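Local structure of pectinesterase inhibitor 1 (Arabidopsis thaliana, 1X91) at residues 49-53 with 79-83; 71-75 with 115-119; 112-116 with 133-137. The protein inhibits pectin methylesterases of Arabidopsis flowers, siliques and leaves. The protein carries 1 engineered substitution. All blocks are in the same frame, centred on the assembly; numbering follows the deposited sequence.

Contact 1. Residues 49-53 with 79-83; sequences ATQTL and YESAI
The ring of Tyr79 carries the Thr52 methyl on one face: CG2 sits 4.3 Å from the ring centroid and 25° off its normal, a CH-pi contact that is closest at CE1. Ala49 CB meets the same ring obliquely, near CD2. Ile83 packs beside Ala49, with its CG1 3.7 Å from Ala49 CB and its CD1 reaching on to the CD2 branch of Leu53 at 3.9 Å. Leu53 has CG anti to the backbone N (chi1 -176°), which carries both methyls across the interface. There CD1 and CD2 each lie 4.0 Å from Glu80 CG, so the leucine fork straddles the first methylene beyond CB of an otherwise extended glutamate. No hydrogen bond crosses between the segments. Thr52 OG1 turns back to Arg48 O and also meets Asn132 ND2, so the threonine gives its methyl to the aromatic ring and its hydroxyl to other partners. The Tyr79 hydroxyl is hydrogen-bonded to Ser133 OG. The two helices, 34-62 and 66-94, run antiparallel as consecutive members of the four-helix bundle, their local axes 9.7 Å apart and crossing at -159°. Tyr79 points into the bundle, where Ile136 of helix 127-149 and Ala112 and Cys115 of helix 98-119 complete its surroundings.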
loop_
_atom_site.group_PDB
_atom_site.type_symbol
_atom_site.label_atom_id
_atom_site.label_comp_id
_atom_site.label_asym_id
_atom_site.label_seq_id
_atom_site.Cartn_x
_atom_site.Cartn_y
_atom_site.Cartn_z
ATOM N N ALA A 49 -2.312 3.792 -4.870
ATOM C CA ALA A 49 -3.602 3.957 -4.220
ATOM C C ALA A 49 -4.441 4.903 -5.009
ATOM O O ALA A 49 -5.631 4.651 -5.276
ATOM C CB ALA A 49 -3.393 4.473 -2.794
ATOM N N THR A 50 -3.822 5.989 -5.433
ATOM C CA THR A 50 -4.502 7.005 -6.204
ATOM C C THR A 50 -4.941 6.457 -7.572
ATOM O O THR A 50 -6.060 6.700 -8.030
ATOM C CB THR A 50 -3.576 8.210 -6.351
ATOM O OG1 THR A 50 -3.348 8.751 -5.047
ATOM C CG2 THR A 50 -4.275 9.338 -7.085
ATOM N N GLN A 51 -4.071 5.716 -8.225
ATOM C CA GLN A 51 -4.428 5.091 -9.510
ATOM C C GLN A 51 -5.602 4.140 -9.312
ATOM O O GLN A 51 -6.491 4.029 -10.188
ATOM C CB GLN A 51 -3.238 4.339 -10.061
ATOM C CG GLN A 51 -2.050 5.221 -10.500
ATOM C CD GLN A 51 -0.696 4.506 -10.428
ATOM O OE1 GLN A 51 -0.629 3.282 -10.323
ATOM N NE2 GLN A 51 0.386 5.272 -10.532
ATOM N N THR A 52 -5.609 3.404 -8.212
ATOM C CA THR A 52 -6.625 2.383 -7.965
ATOM C C THR A 52 -7.959 3.010 -7.697
ATOM O O THR A 52 -8.998 2.501 -8.179
ATOM C CB THR A 52 -6.216 1.456 -6.788
ATOM O OG1 THR A 52 -4.948 0.871 -7.098
ATOM C CG2 THR A 52 -7.176 0.282 -6.697
ATOM N N LEU A 53 -7.983 4.088 -6.912
ATOM C CA LEU A 53 -9.227 4.855 -6.738
ATOM C C LEU A 53 -9.824 5.280 -8.105
ATOM O O LEU A 53 -11.027 5.084 -8.341
ATOM C CB LEU A 53 -8.995 6.064 -5.809
ATOM C CG LEU A 53 -10.220 6.891 -5.454
ATOM C CD1 LEU A 53 -11.296 6.062 -4.744
ATOM C CD2 LEU A 53 -9.814 8.051 -4.554
ATOM N N TYR A 79 -10.183 2.968 -0.035
ATOM C CA TYR A 79 -9.086 3.662 -0.657
ATOM C C TYR A 79 -9.046 5.157 -0.336
ATOM O O TYR A 79 -7.956 5.719 -0.218
ATOM C CB TYR A 79 -8.985 3.374 -2.169
ATOM C CG TYR A 79 -8.191 2.088 -2.404
ATOM C CD1 TYR A 79 -8.823 0.915 -2.811
ATOM C CD2 TYR A 79 -6.860 1.979 -1.988
ATOM C CE1 TYR A 79 -8.113 -0.269 -2.974
ATOM C CE2 TYR A 79 -6.155 0.783 -2.124
ATOM C CZ TYR A 79 -6.811 -0.335 -2.656
ATOM O OH TYR A 79 -6.148 -1.539 -2.813
ATOM N N GLU A 80 -10.217 5.801 -0.234
ATOM C CA GLU A 80 -10.250 7.186 0.193
ATOM C C GLU A 80 -9.599 7.307 1.606
ATOM O O GLU A 80 -8.777 8.170 1.842
ATOM C CB GLU A 80 -11.656 7.761 0.147
ATOM C CG GLU A 80 -12.192 7.893 -1.280
ATOM C CD GLU A 80 -13.592 8.442 -1.352
ATOM O OE1 GLU A 80 -14.359 8.261 -0.382
ATOM O OE2 GLU A 80 -13.902 9.008 -2.418
ATOM N N SER A 81 -9.927 6.362 2.465
ATOM C CA SER A 81 -9.390 6.334 3.822
ATOM C C SER A 81 -7.919 5.975 3.780
ATOM O O SER A 81 -7.107 6.569 4.494
ATOM C CB SER A 81 -10.160 5.338 4.682
ATOM O OG SER A 81 -11.449 5.855 4.991
ATOM N N ALA A 82 -7.559 5.015 2.947
ATOM C CA ALA A 82 -6.164 4.610 2.887
ATOM C C ALA A 82 -5.282 5.748 2.398
ATOM O O ALA A 82 -4.178 5.946 2.893
ATOM C CB ALA A 82 -5.987 3.412 2.009
ATOM N N ILE A 83 -5.766 6.489 1.412
ATOM C CA ILE A 83 -5.046 7.628 0.896
ATOM C C ILE A 83 -4.818 8.659 1.989
ATOM O O ILE A 83 -3.726 9.187 2.087
ATOM C CB ILE A 83 -5.779 8.215 -0.381
ATOM C CG1 ILE A 83 -5.512 7.259 -1.533
ATOM C CG2 ILE A 83 -5.303 9.590 -0.712
ATOM C CD1 ILE A 83 -6.506 7.391 -2.651
#

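Contact 2. Residues 71-75 with 115-119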
loop_
_atom_site.group_PDB
_atom_site.type_symbol
_atom_site.label_atom_id
_atom_site.label_comp_id
_atom_site.label_asym_id
_atom_site.label_seq_id
_atom_site.Cartn_x
_atom_site.Cartn_y
_atom_site.Cartn_z
ATOM N N ALA A 71 -19.359 -3.955 -3.870
ATOM C CA ALA A 71 -17.969 -4.305 -3.555
ATOM C C ALA A 71 -16.999 -3.208 -3.946
ATOM O O ALA A 71 -16.116 -2.840 -3.161
ATOM C CB ALA A 71 -17.551 -5.613 -4.213
ATOM N N TYR A 72 -17.107 -2.710 -5.158
ATOM C CA TYR A 72 -16.204 -1.674 -5.642
ATOM C C TYR A 72 -16.430 -0.351 -4.907
ATOM O O TYR A 72 -15.474 0.399 -4.705
ATOM C CB TYR A 72 -16.281 -1.515 -7.172
ATOM C CG TYR A 72 -15.807 -2.743 -7.933
ATOM C CD1 TYR A 72 -14.681 -3.467 -7.562
ATOM C CD2 TYR A 72 -16.519 -3.214 -9.044
ATOM C CE1 TYR A 72 -14.279 -4.566 -8.252
ATOM C CE2 TYR A 72 -16.115 -4.313 -9.721
ATOM C CZ TYR A 72 -15.022 -5.015 -9.351
ATOM O OH TYR A 72 -14.634 -6.123 -10.062
ATOM N N ARG A 73 -17.662 -0.062 -4.516
ATOM C CA ARG A 73 -17.965 1.122 -3.718
ATOM C C ARG A 73 -17.353 1.030 -2.323
ATOM O O ARG A 73 -16.843 2.036 -1.813
ATOM C CB ARG A 73 -19.467 1.366 -3.596
ATOM C CG ARG A 73 -20.072 2.120 -4.748
ATOM C CD ARG A 73 -21.578 2.298 -4.591
ATOM N NE ARG A 73 -22.160 3.029 -5.716
ATOM N N SER A 74 -17.370 -0.170 -1.734
ATOM C CA SER A 74 -16.679 -0.425 -0.477
ATOM C C SER A 74 -15.167 -0.199 -0.683
ATOM O O SER A 74 -14.463 0.396 0.200
ATOM C CB SER A 74 -16.950 -1.844 -0.007
ATOM O OG SER A 74 -16.112 -2.204 1.086
ATOM N N CYS A 75 -14.651 -0.662 -1.808
ATOM C CA CYS A 75 -13.245 -0.459 -2.145
ATOM C C CYS A 75 -12.944 1.046 -2.248
ATOM O O CYS A 75 -11.913 1.509 -1.767
ATOM C CB CYS A 75 -12.844 -1.197 -3.432
ATOM S SG CYS A 75 -12.670 -2.980 -3.260
ATOM N N CYS A 115 -10.496 -4.240 0.854
ATOM C CA CYS A 115 -10.881 -4.272 -0.556
ATOM C C CYS A 115 -10.762 -5.677 -1.131
ATOM O O CYS A 115 -11.709 -6.189 -1.751
ATOM C CB CYS A 115 -10.084 -3.255 -1.377
ATOM S SG CYS A 115 -10.571 -3.310 -3.162
ATOM N N LEU A 116 -9.644 -6.356 -0.882
ATOM C CA LEU A 116 -9.458 -7.715 -1.380
ATOM C C LEU A 116 -10.551 -8.643 -0.847
ATOM O O LEU A 116 -11.123 -9.455 -1.585
ATOM C CB LEU A 116 -8.113 -8.242 -0.952
ATOM C CG LEU A 116 -6.982 -7.738 -1.794
ATOM C CD1 LEU A 116 -5.663 -8.060 -1.120
ATOM C CD2 LEU A 116 -7.100 -8.340 -3.217
ATOM N N ASP A 117 -10.873 -8.519 0.435
ATOM C CA ASP A 117 -11.963 -9.308 1.031
ATOM C C ASP A 117 -13.379 -8.909 0.506
ATOM O O ASP A 117 -14.281 -9.748 0.428
ATOM C CB ASP A 117 -11.911 -9.200 2.563
ATOM C CG ASP A 117 -10.706 -9.935 3.177
ATOM O OD1 ASP A 117 -10.071 -10.769 2.496
ATOM O OD2 ASP A 117 -10.329 -9.734 4.354
ATOM N N ASP A 118 -13.571 -7.649 0.129
ATOM C CA ASP A 118 -14.859 -7.176 -0.366
ATOM C C ASP A 118 -15.131 -7.726 -1.769
ATOM O O ASP A 118 -16.321 -7.817 -2.148
ATOM C CB ASP A 118 -14.900 -5.651 -0.493
ATOM C CG ASP A 118 -15.030 -4.904 0.839
ATOM O OD1 ASP A 118 -15.654 -5.399 1.789
ATOM O OD2 ASP A 118 -14.609 -3.731 0.958
ATOM N N VAL A 119 -14.069 -8.038 -2.531
ATOM C CA VAL A 119 -14.196 -8.494 -3.935
ATOM C C VAL A 119 -14.027 -9.995 -4.103
ATOM O O VAL A 119 -14.171 -10.501 -5.225
ATOM C CB VAL A 119 -13.255 -7.751 -4.955
ATOM C CG1 VAL A 119 -13.462 -6.243 -4.925
ATOM C CG2 VAL A 119 -11.804 -8.082 -4.734
#
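The CA atoms of Cys75 and Cys115 lie 4.8 Å apart where helices 66-94 and 98-119 run almost exactly antiparallel, at 174°, their local axes 8.7 Å from one another. A disulfide closes this gap, joining Cys75 SG to Cys115 SG at 2.1 Å with a torsion of 91° about the sulfur-sulfur bond, close to the relaxed value for such a bridge. The two half-cystines enter it differently: Cys115 holds SG anti to its own backbone N (chi1 180°), whereas SG of Cys75 stands beside the backbone N and opposite the carbonyl carbon. This is a covalent tie between two neighbouring helices of the bundle. One turn further along, Val119 is laid against the bridge through a single branch. Its CG1 lies 3.7 Å from Cys75 SG and 3.8 Å from Tyr72 CE1, and it also reaches Ala71 CB at 4.2 Å, so one methyl fits among a sulfur, a ring and an alanine. Tyr72 starts off pointing away from segment 115-119, yet the far part of its ring comes back to Val119 at CE1, the two side chains crossing at about a right angle and the methyl approaching the ring obliquely. Ala71 CB presses on the backbone instead, 3.3 Å from Asp118 O. Ser74 and Asp118 also face each other, but their oxygens are modelled too close for the nature of that contact to be trusted. Beyond the pair, the Tyr72 hydroxyl is hydrogen-bonded to Asp126 N and its ring packs on Leu56, Ile59 and Ile60 of helix 34-62. Val125, in the loop after helix 98-119, covers Val119, while Val129 and Ser133 of helix 127-149 lie against Cys115.

Contact 3. Residues 112-116 with 133-137; sequences ADTCL and SKTIK
Leu116 and Ser133 pack together where helices 98-119 and 127-149, antiparallel members of the four-helix bundle, cross at -152°; Leu116 CG lies 3.6 Å from Ser133 CB. The one hydrogen bond across the pair is a salt bridge at the partly exposed side, with Lys137 NZ donating to Asp113 OD1 at 2.8 Å. The ammonium comes from above the carboxylate, 39° out of its plane, and OD2 stays more distant at 3.5 Å from NZ, so one oxygen carries the bond. An unusual first torsion of Asp113 (chi1 -137°, off the staggered positions) turns the carboxylate toward the lysine, whose extended chain spans the gap. An alanine here would remove the carboxylate, and Lys137 would probably lose its anionic mate and be freer to swing. Deeper in, the Ser133 hydroxyl is buried but satisfied outside this pair, hydrogen-bonded to both Tyr79 OH and Val129 O; toward Cys115 SG, 3.7 Å from Ser133 OG, it makes only packing contact. Ser133 O in turn accepts the helical bond from Lys137 N and is brushed by the methyl of Ala112. Leu116 CD1 also touches the aliphatic start of Lys134, at CG. On the inner side, Ala112 CB meets the CG2 branch of Ile136 at 3.9 Å.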
loop_
_atom_site.group_PDB
_atom_site.type_symbol
_atom_site.label_atom_id
_atom_site.label_comp_id
_atom_site.label_asym_id
_atom_site.label_seq_id
_atom_site.Cartn_x
_atom_site.Cartn_y
_atom_site.Cartn_z
ATOM N N ALA A 112 -6.432 -1.846 1.926
ATOM C CA ALA A 112 -6.182 -2.707 0.793
ATOM C C ALA A 112 -6.681 -4.130 1.047
ATOM O O ALA A 112 -7.290 -4.726 0.162
ATOM C CB ALA A 112 -4.723 -2.692 0.393
ATOM N N ASP A 113 -6.461 -4.659 2.242
ATOM C CA ASP A 113 -6.823 -6.040 2.594
ATOM C C ASP A 113 -8.343 -6.161 2.583
ATOM O O ASP A 113 -8.892 -7.201 2.130
ATOM C CB ASP A 113 -6.279 -6.385 3.986
ATOM C CG ASP A 113 -5.637 -7.783 4.084
ATOM O OD1 ASP A 113 -5.679 -8.583 3.121
ATOM O OD2 ASP A 113 -5.028 -8.124 5.142
ATOM N N THR A 114 -9.009 -5.127 3.046
ATOM C CA THR A 114 -10.476 -5.113 3.133
ATOM C C THR A 114 -11.063 -5.068 1.732
ATOM O O THR A 114 -11.988 -5.814 1.446
ATOM C CB THR A 114 -10.977 -3.932 3.917
ATOM O OG1 THR A 114 -10.600 -4.038 5.298
ATOM C CG2 THR A 114 -12.537 -3.866 3.898
ATOM N N CYS A 115 -10.496 -4.240 0.854
ATOM C CA CYS A 115 -10.881 -4.272 -0.556
ATOM C C CYS A 115 -10.762 -5.677 -1.131
ATOM O O CYS A 115 -11.709 -6.189 -1.751
ATOM C CB CYS A 115 -10.084 -3.255 -1.377
ATOM S SG CYS A 115 -10.571 -3.310 -3.162
ATOM N N LEU A 116 -9.644 -6.356 -0.882
ATOM C CA LEU A 116 -9.458 -7.715 -1.380
ATOM C C LEU A 116 -10.551 -8.643 -0.847
ATOM O O LEU A 116 -11.123 -9.455 -1.585
ATOM C CB LEU A 116 -8.113 -8.242 -0.952
ATOM C CG LEU A 116 -6.982 -7.738 -1.794
ATOM C CD1 LEU A 116 -5.663 -8.060 -1.120
ATOM C CD2 LEU A 116 -7.100 -8.340 -3.217
ATOM N N SER A 133 -4.408 -3.967 -5.296
ATOM C CA SER A 133 -4.638 -4.152 -3.869
ATOM C C SER A 133 -3.579 -5.027 -3.241
ATOM O O SER A 133 -3.088 -4.727 -2.167
ATOM C CB SER A 133 -6.018 -4.728 -3.568
ATOM O OG SER A 133 -7.018 -3.765 -3.880
ATOM N N LYS A 134 -3.229 -6.096 -3.931
ATOM C CA LYS A 134 -2.122 -6.930 -3.483
ATOM C C LYS A 134 -0.806 -6.140 -3.474
ATOM O O LYS A 134 -0.034 -6.234 -2.523
ATOM C CB LYS A 134 -1.981 -8.172 -4.374
ATOM C CG LYS A 134 -3.078 -9.139 -4.197
ATOM C CD LYS A 134 -2.894 -10.352 -5.127
ATOM C CE LYS A 134 -4.016 -11.346 -4.969
ATOM N NZ LYS A 134 -3.768 -12.507 -5.875
ATOM N N THR A 135 -0.544 -5.355 -4.499
ATOM C CA THR A 135 0.673 -4.534 -4.598
ATOM C C THR A 135 0.724 -3.542 -3.446
ATOM O O THR A 135 1.750 -3.365 -2.812
ATOM C CB THR A 135 0.694 -3.818 -5.930
ATOM O OG1 THR A 135 0.959 -4.823 -6.941
ATOM C CG2 THR A 135 1.796 -2.750 -6.016
ATOM N N ILE A 136 -0.395 -2.910 -3.135
ATOM C CA ILE A 136 -0.386 -1.939 -2.047
ATOM C C ILE A 136 -0.186 -2.628 -0.712
ATOM O O ILE A 136 0.529 -2.102 0.133
ATOM C CB ILE A 136 -1.675 -1.066 -2.091
ATOM C CG1 ILE A 136 -1.605 -0.140 -3.276
ATOM C CG2 ILE A 136 -1.908 -0.289 -0.782
ATOM C CD1 ILE A 136 -2.942 0.398 -3.733
ATOM N N LYS A 137 -0.799 -3.790 -0.499
ATOM C CA LYS A 137 -0.586 -4.519 0.707
ATOM C C LYS A 137 0.922 -4.835 0.869
ATOM O O LYS A 137 1.480 -4.673 1.964
ATOM C CB LYS A 137 -1.448 -5.775 0.679
ATOM C CG LYS A 137 -1.282 -6.643 1.832
ATOM C CD LYS A 137 -2.431 -7.708 1.802
ATOM C CE LYS A 137 -2.193 -8.685 2.864
ATOM N NZ LYS A 137 -3.142 -9.793 2.782
#

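Overall arrangement
The three contacts join all four long helices of the bundle: contact 1 pairs 34-62 with 66-94, contact 2 ties 66-94 to 98-119, and contact 3 pairs 98-119 with 127-149. The centre of contact 1 lies about 12 Å from that of contact 2 and about 10 Å from that of contact 3. Contacts 2 and 3, with centres about 9 Å apart, share Cys115 and Leu116. Tyr79 links contact 1 to the others: its OH is 2.6 Å from Ser133 OG, a probable hydrogen bond, and its CE1 packs 3.9 Å from Cys115 SG. Ile136 CD1 adds packing 3.6 Å from Ala49 N. All lie in the bundle, not in the N-terminal hairpin required for inhibition.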